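Local coordinates for protein SsfS6 (Streptomyces sp. SF2575, PDB 4FZR) that is probably a glycosyltransferase-like protein of the GT-B fold, related to erythromycin biosynthesis protein CIII, at residues 163-168 with 177-182. Sequence-based numbering, arbitrary orientation.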
loop_
_atom_site.group_PDB
_atom_site.type_symbol
_atom_site.label_atom_id
_atom_site.label_comp_id
_atom_site.label_asym_id
_atom_site.label_seq_id
_atom_site.Cartn_x
_atom_site.Cartn_y
_atom_site.Cartn_z
ATOM N N ALA A 163 -30.242 13.526 -1.370
ATOM C CA ALA A 163 -31.162 12.841 -0.475
ATOM C C ALA A 163 -30.454 12.554 0.846
ATOM O O ALA A 163 -31.077 12.548 1.908
ATOM C CB ALA A 163 -31.667 11.558 -1.107
ATOM N N GLY A 164 -29.144 12.329 0.771
ATOM C CA GLY A 164 -28.341 12.070 1.952
ATOM C C GLY A 164 -28.154 13.312 2.799
ATOM O O GLY A 164 -28.284 13.262 4.022
ATOM N N VAL A 165 -27.836 14.427 2.149
ATOM C CA VAL A 165 -27.692 15.698 2.849
ATOM C C VAL A 165 -28.997 16.041 3.555
ATOM O O VAL A 165 -28.995 16.483 4.704
ATOM C CB VAL A 165 -27.318 16.838 1.884
ATOM C CG1 VAL A 165 -27.372 18.179 2.602
ATOM C CG2 VAL A 165 -25.933 16.602 1.289
ATOM N N GLY A 166 -30.110 15.830 2.857
ATOM C CA GLY A 166 -31.430 16.036 3.426
ATOM C C GLY A 166 -31.621 15.296 4.735
ATOM O O GLY A 166 -31.981 15.891 5.749
ATOM N N GLU A 167 -31.377 13.989 4.708
ATOM C CA GLU A 167 -31.526 13.143 5.890
ATOM C C GLU A 167 -30.692 13.649 7.074
ATOM O O GLU A 167 -31.027 13.399 8.233
ATOM C CB GLU A 167 -31.133 11.701 5.552
ATOM C CG GLU A 167 -31.379 10.695 6.669
ATOM C CD GLU A 167 -32.837 10.290 6.785
ATOM O OE1 GLU A 167 -33.705 11.011 6.248
ATOM O OE2 GLU A 167 -33.116 9.244 7.411
ATOM N N LEU A 168 -29.615 14.369 6.781
ATOM C CA LEU A 168 -28.728 14.875 7.826
ATOM C C LEU A 168 -29.079 16.301 8.251
ATOM O O LEU A 168 -28.283 16.970 8.913
ATOM C CB LEU A 168 -27.276 14.829 7.345
ATOM C CG LEU A 168 -26.647 13.440 7.243
ATOM C CD1 LEU A 168 -25.247 13.551 6.666
ATOM C CD2 LEU A 168 -26.623 12.765 8.609
ATOM N N LEU A 177 -25.820 25.120 9.903
ATOM C CA LEU A 177 -25.657 24.939 8.463
ATOM C C LEU A 177 -26.878 24.250 7.864
ATOM O O LEU A 177 -27.587 23.513 8.550
ATOM C CB LEU A 177 -24.415 24.092 8.170
ATOM C CG LEU A 177 -23.071 24.638 8.656
ATOM C CD1 LEU A 177 -22.060 23.507 8.788
ATOM C CD2 LEU A 177 -22.546 25.716 7.716
ATOM N N THR A 178 -27.120 24.490 6.581
ATOM C CA THR A 178 -28.183 23.796 5.864
ATOM C C THR A 178 -27.589 22.834 4.835
ATOM O O THR A 178 -28.283 21.960 4.313
ATOM C CB THR A 178 -29.120 24.792 5.153
ATOM O OG1 THR A 178 -28.462 25.354 4.012
ATOM C CG2 THR A 178 -29.532 25.909 6.105
ATOM N N ASP A 179 -26.301 23.003 4.556
ATOM C CA ASP A 179 -25.592 22.167 3.597
ATOM C C ASP A 179 -24.158 21.993 4.081
ATOM O O ASP A 179 -23.732 22.655 5.028
ATOM C CB ASP A 179 -25.600 22.830 2.218
ATOM C CG ASP A 179 -25.268 21.862 1.096
ATOM O OD1 ASP A 179 -24.534 20.881 1.339
ATOM O OD2 ASP A 179 -25.743 22.086 -0.036
ATOM N N PHE A 180 -23.417 21.097 3.439
ATOM C CA PHE A 180 -22.006 20.923 3.750
ATOM C C PHE A 180 -21.186 21.982 3.040
ATOM O O PHE A 180 -21.476 22.330 1.894
ATOM C CB PHE A 180 -21.521 19.545 3.310
ATOM C CG PHE A 180 -22.060 18.421 4.140
ATOM C CD1 PHE A 180 -21.699 18.292 5.470
ATOM C CD2 PHE A 180 -22.915 17.485 3.587
ATOM C CE1 PHE A 180 -22.188 17.254 6.235
ATOM C CE2 PHE A 180 -23.406 16.443 4.349
ATOM C CZ PHE A 180 -23.043 16.329 5.674
ATOM N N PRO A 181 -20.153 22.501 3.716
ATOM C CA PRO A 181 -19.246 23.413 3.018
ATOM C C PRO A 181 -18.618 22.701 1.828
ATOM O O PRO A 181 -18.417 21.489 1.880
ATOM C CB PRO A 181 -18.195 23.763 4.084
ATOM C CG PRO A 181 -18.338 22.720 5.148
ATOM C CD PRO A 181 -19.763 22.283 5.118
ATOM N N ASP A 182 -18.333 23.437 0.762
ATOM C CA ASP A 182 -17.820 22.819 -0.450
ATOM C C ASP A 182 -16.472 22.147 -0.231
ATOM O O ASP A 182 -15.678 22.577 0.608
ATOM C CB ASP A 182 -17.713 23.847 -1.570
ATOM C CG ASP A 182 -19.059 24.179 -2.169
ATOM O OD1 ASP A 182 -20.077 24.001 -1.465
ATOM O OD2 ASP A 182 -19.100 24.609 -3.340
#
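Val165 and Leu168, one helical turn apart, meet the edge of the Phe180 ring where the end of helix 158-167 faces the loop leading into strand 185-188. The site belongs to the N-terminal Rossmann-like half of a GT-B fold, in the crossover joining parallel strands 147-150 and 185-188. The two branches of Val165 part company over the loop. CG1, anti to the backbone N (chi1 172°), lies 4.1 Å from Asp179 OD1 and also approaches the carbonyl oxygen of Thr178. CG2, beside the backbone N, comes to 3.9 Å from Phe180 CD2, the valine and phenylalanine side chains running antiparallel as they pass. The same valine touches Leu172 of helix 169-173, which also packs on Phe180. Glu167 OE2 forms a salt bridge with Arg106 of helix 93-122. Leu168, the first residue to leave helical geometry, sits at the N-cap position of helix 169-173. The bond from CA to CB of this buried leucine points toward the loop, and its side chain also packs on Val108 and Leu109 of helix 93-122. Phe180 also touches Pro137 and Leu138 of helix 135-143, so the aromatic group bridges apolar residues from several helices. The contact rests on van der Waals touches, apolar around the phenylalanine and against oxygen atoms at Asp179 and Thr178; the area is small, about 180 Å² over both sides. Leu168 CD1 meets the phenylalanine ring in its plane, at the rim, 3.7 Å from Phe180 CZ.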